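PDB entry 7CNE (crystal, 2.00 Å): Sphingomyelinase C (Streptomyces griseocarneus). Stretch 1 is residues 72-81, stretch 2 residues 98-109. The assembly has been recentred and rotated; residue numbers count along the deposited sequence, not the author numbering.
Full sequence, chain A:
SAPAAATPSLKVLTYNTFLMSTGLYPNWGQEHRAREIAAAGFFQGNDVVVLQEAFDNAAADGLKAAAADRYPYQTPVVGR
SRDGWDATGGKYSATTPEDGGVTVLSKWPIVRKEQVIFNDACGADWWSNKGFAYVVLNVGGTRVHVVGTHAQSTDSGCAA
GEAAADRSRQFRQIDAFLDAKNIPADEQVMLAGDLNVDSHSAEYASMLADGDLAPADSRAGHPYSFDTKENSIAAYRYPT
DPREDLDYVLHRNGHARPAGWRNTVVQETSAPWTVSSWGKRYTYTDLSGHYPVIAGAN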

# COMPACT_ATOMS: atom_id res chain seq x y z
N PRO A 72 3.75 -13.41 11.09
CA PRO A 72 2.94 -14.64 10.97
C PRO A 72 1.47 -14.40 10.71
O PRO A 72 0.78 -15.32 10.27
CB PRO A 72 3.13 -15.32 12.34
CG PRO A 72 4.30 -14.62 12.99
CD PRO A 72 4.23 -13.21 12.47
N TYR A 73 0.94 -13.22 11.00
CA TYR A 73 -0.49 -12.98 10.92
C TYR A 73 -0.77 -12.13 9.69
O TYR A 73 -0.28 -10.99 9.59
CB TYR A 73 -0.98 -12.33 12.21
CG TYR A 73 -0.55 -13.12 13.45
CD1 TYR A 73 -1.26 -14.23 13.86
CD2 TYR A 73 0.59 -12.74 14.19
CE1 TYR A 73 -0.88 -14.96 14.98
CE2 TYR A 73 0.98 -13.47 15.31
CZ TYR A 73 0.24 -14.58 15.70
OH TYR A 73 0.60 -15.32 16.80
N GLN A 74 -1.52 -12.68 8.74
CA GLN A 74 -1.62 -12.04 7.44
C GLN A 74 -3.05 -12.08 6.92
O GLN A 74 -3.82 -12.99 7.23
CB GLN A 74 -0.68 -12.72 6.43
CG GLN A 74 0.74 -12.98 6.94
CD GLN A 74 1.63 -13.57 5.86
OE1 GLN A 74 1.15 -13.95 4.80
NE2 GLN A 74 2.94 -13.63 6.12
N THR A 75 -3.39 -11.06 6.10
CA THR A 75 -4.64 -11.09 5.36
C THR A 75 -4.43 -11.75 4.01
O THR A 75 -3.31 -11.81 3.51
CB THR A 75 -5.17 -9.68 5.15
OG1 THR A 75 -4.39 -9.03 4.13
CG2 THR A 75 -5.11 -8.88 6.44
N PRO A 76 -5.50 -12.21 3.36
CA PRO A 76 -5.42 -12.49 1.93
C PRO A 76 -5.10 -11.22 1.15
O PRO A 76 -5.06 -10.10 1.69
CB PRO A 76 -6.82 -13.02 1.57
CG PRO A 76 -7.44 -13.41 2.89
CD PRO A 76 -6.85 -12.46 3.90
N VAL A 77 -4.84 -11.39 -0.14
CA VAL A 77 -4.78 -10.24 -1.03
C VAL A 77 -6.19 -9.74 -1.27
O VAL A 77 -7.09 -10.52 -1.62
CB VAL A 77 -4.08 -10.60 -2.35
CG1 VAL A 77 -4.07 -9.40 -3.29
CG2 VAL A 77 -2.67 -11.10 -2.09
N VAL A 78 -6.41 -8.44 -1.05
CA VAL A 78 -7.75 -7.86 -1.18
C VAL A 78 -8.29 -8.12 -2.57
O VAL A 78 -7.60 -7.91 -3.58
CB VAL A 78 -7.71 -6.35 -0.90
CG1 VAL A 78 -8.97 -5.67 -1.44
CG2 VAL A 78 -7.53 -6.07 0.59
N GLY A 79 -9.53 -8.61 -2.63
CA GLY A 79 -10.25 -8.72 -3.88
C GLY A 79 -10.07 -10.03 -4.63
O GLY A 79 -10.67 -10.17 -5.71
N ARG A 80 -9.27 -10.97 -4.12
CA ARG A 80 -9.17 -12.29 -4.75
C ARG A 80 -10.47 -13.07 -4.63
O ARG A 80 -10.98 -13.60 -5.62
CB ARG A 80 -8.03 -13.09 -4.13
CG ARG A 80 -6.78 -13.16 -4.97
CD ARG A 80 -5.87 -14.27 -4.48
NE ARG A 80 -4.48 -13.85 -4.54
CZ ARG A 80 -3.45 -14.62 -4.19
NH1 ARG A 80 -3.66 -15.86 -3.76
NH2 ARG A 80 -2.22 -14.15 -4.29
N SER A 81 -11.01 -13.16 -3.42
CA SER A 81 -12.27 -13.87 -3.19
C SER A 81 -12.80 -13.46 -1.82
O SER A 81 -12.19 -12.65 -1.12
CB SER A 81 -12.07 -15.39 -3.27
OG SER A 81 -11.37 -15.86 -2.14
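Stretch 2 (98-109) EDGGVTVLSKWP

Stretch 2 runs antiparallel to stretch 1, from P72 beside K107 to G79 beside D99. Y73 and Q74 are in strand conformation and pair with the strand that includes T103 to S106. Y73 and S106 form a hydrogen-bonded pair with their CA atoms 5.1 Å apart: Y73 N donates to S106 O at 3.1 Å, and S106 N returns a weak, bent bond to Y73 O at 2.8 Å. Q74 and L105 make the adjoining non-hydrogen-bonded pair, where the CA atoms close to 4.4 Å, and Q74 CA approaches V104 O at 3.3 Å in a CA-H...O contact.

At T75 the main-chain ladder is completed by a side chain. T75 N donates to V104 O at 2.9 Å, but V104 N donates to T75 OG1 at 3.0 Å, leaving T75 O to accept from T103 OG1 at 2.9 Å. The register then shifts, with V77 rather than P76 lying nearest T103. P76, which has no amide hydrogen, turns its CB away from stretch 2. The next backbone hydrogen bond across the stretches runs from V78 N to V102 O at 2.7 Å.

V77 to R80 form a type II beta turn, and V78 O, within it, accepts from G100 N at 2.7 Å. Glycine fits the third position of this turn: G79 has a positive phi of 90°, and a CB there would be jammed against the preceding carbonyl oxygen and clash with G100 N. In stretch 2, G100 and G101 follow D99, the residue nearest G79, and G101 also has a positive phi.

Of all the residues, Y73 has the largest area covered by the other stretch. It shares one face of the sheet with S106, while Q74 and L105 lie on the other. P109 packs over the face of the tyrosine ring, its CA 3.6 Å from the ring centroid and nearly on the ring normal, and Y73 CZ lies 4.0 Å from P109 CG. S106 OG donates to W108 O at 2.7 Å, a bond within stretch 2. Q74 CD meets L105 CD2 at 3.7 Å, and V78 CG2 rests 4.1 Å from V102 CB.

At the far end, D99 points its CB toward stretch 1. Its OD1 lies 3.4 Å from V77 CG1 and accepts a weak bond from G101 N at 2.8 Å, whereas OD2 forms a long salt bridge with R80 NE at 3.8 Å. Water 1 accepts from R80 NH2 at 2.8 Å and its oxygen lies 2.8 Å from D99 OD2, bridging the two residues.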

# COMPACT_ATOMS: atom_id res chain seq x y z
N GLU A 98 -9.01 -9.49 -11.88
CA GLU A 98 -7.93 -8.75 -11.24
C GLU A 98 -8.31 -8.41 -9.80
O GLU A 98 -9.36 -7.80 -9.56
CB GLU A 98 -7.61 -7.47 -12.01
CG GLU A 98 -6.65 -7.63 -13.19
CD GLU A 98 -7.04 -6.78 -14.40
OE1 GLU A 98 -6.14 -6.48 -15.21
OE2 GLU A 98 -8.24 -6.43 -14.58
N ASP A 99 -7.46 -8.79 -8.85
CA ASP A 99 -7.68 -8.43 -7.46
C ASP A 99 -7.10 -7.04 -7.19
O ASP A 99 -6.54 -6.39 -8.07
CB ASP A 99 -7.13 -9.49 -6.51
CG ASP A 99 -5.60 -9.66 -6.61
OD1 ASP A 99 -4.86 -8.66 -6.56
OD2 ASP A 99 -5.15 -10.82 -6.66
N GLY A 100 -7.26 -6.56 -5.95
CA GLY A 100 -6.79 -5.23 -5.57
C GLY A 100 -5.32 -5.14 -5.19
O GLY A 100 -4.83 -4.03 -4.97
N GLY A 101 -4.62 -6.27 -5.08
CA GLY A 101 -3.18 -6.25 -4.86
C GLY A 101 -2.71 -5.85 -3.47
O GLY A 101 -1.50 -5.74 -3.26
N VAL A 102 -3.61 -5.66 -2.51
CA VAL A 102 -3.24 -5.22 -1.16
C VAL A 102 -3.27 -6.41 -0.21
O VAL A 102 -4.25 -7.16 -0.16
CB VAL A 102 -4.18 -4.10 -0.68
CG1 VAL A 102 -3.93 -3.79 0.79
CG2 VAL A 102 -3.98 -2.85 -1.53
N THR A 103 -2.21 -6.55 0.59
CA THR A 103 -2.22 -7.48 1.71
C THR A 103 -1.51 -6.85 2.91
O THR A 103 -0.61 -6.02 2.75
CB THR A 103 -1.57 -8.84 1.32
OG1 THR A 103 -1.60 -9.73 2.44
CG2 THR A 103 -0.13 -8.63 0.90
N VAL A 104 -1.93 -7.24 4.11
CA VAL A 104 -1.38 -6.72 5.36
C VAL A 104 -0.76 -7.88 6.12
O VAL A 104 -1.43 -8.90 6.35
CB VAL A 104 -2.44 -6.03 6.24
CG1 VAL A 104 -1.82 -5.55 7.55
CG2 VAL A 104 -3.11 -4.87 5.48
N LEU A 105 0.50 -7.71 6.54
CA LEU A 105 1.26 -8.70 7.30
C LEU A 105 1.62 -8.11 8.66
O LEU A 105 1.94 -6.92 8.76
CB LEU A 105 2.55 -9.11 6.56
CG LEU A 105 2.51 -9.11 5.02
CD1 LEU A 105 3.90 -9.39 4.39
CD2 LEU A 105 1.49 -10.11 4.50
N SER A 106 1.59 -8.94 9.69
CA SER A 106 1.72 -8.42 11.04
C SER A 106 2.50 -9.38 11.92
O SER A 106 2.27 -10.59 11.89
CB SER A 106 0.33 -8.18 11.64
OG SER A 106 0.43 -7.73 12.97
N LYS A 107 3.43 -8.82 12.69
CA LYS A 107 4.09 -9.54 13.77
C LYS A 107 3.12 -9.89 14.89
O LYS A 107 3.31 -10.88 15.60
CB LYS A 107 5.25 -8.67 14.28
CG LYS A 107 5.86 -9.09 15.59
CD LYS A 107 7.00 -8.16 15.97
CE LYS A 107 7.63 -8.62 17.27
NZ LYS A 107 8.74 -7.72 17.64
N TRP A 108 2.06 -9.10 15.06
CA TRP A 108 1.09 -9.13 16.15
C TRP A 108 -0.20 -9.81 15.72
O TRP A 108 -0.63 -9.66 14.57
CB TRP A 108 0.80 -7.70 16.62
CG TRP A 108 2.08 -7.02 17.00
CD1 TRP A 108 2.86 -6.21 16.21
CD2 TRP A 108 2.76 -7.13 18.25
NE1 TRP A 108 3.99 -5.81 16.91
CE2 TRP A 108 3.94 -6.36 18.16
CE3 TRP A 108 2.48 -7.80 19.45
CZ2 TRP A 108 4.84 -6.24 19.23
CZ3 TRP A 108 3.38 -7.68 20.51
CH2 TRP A 108 4.53 -6.90 20.39
N PRO A 109 -0.81 -10.57 16.63
CA PRO A 109 -2.02 -11.34 16.29
C PRO A 109 -3.12 -10.47 15.71
O PRO A 109 -3.39 -9.36 16.19
CB PRO A 109 -2.44 -11.94 17.63
CG PRO A 109 -1.15 -12.04 18.41
CD PRO A 109 -0.38 -10.80 18.02
O HOH W 1 -2.68 -11.79 -5.73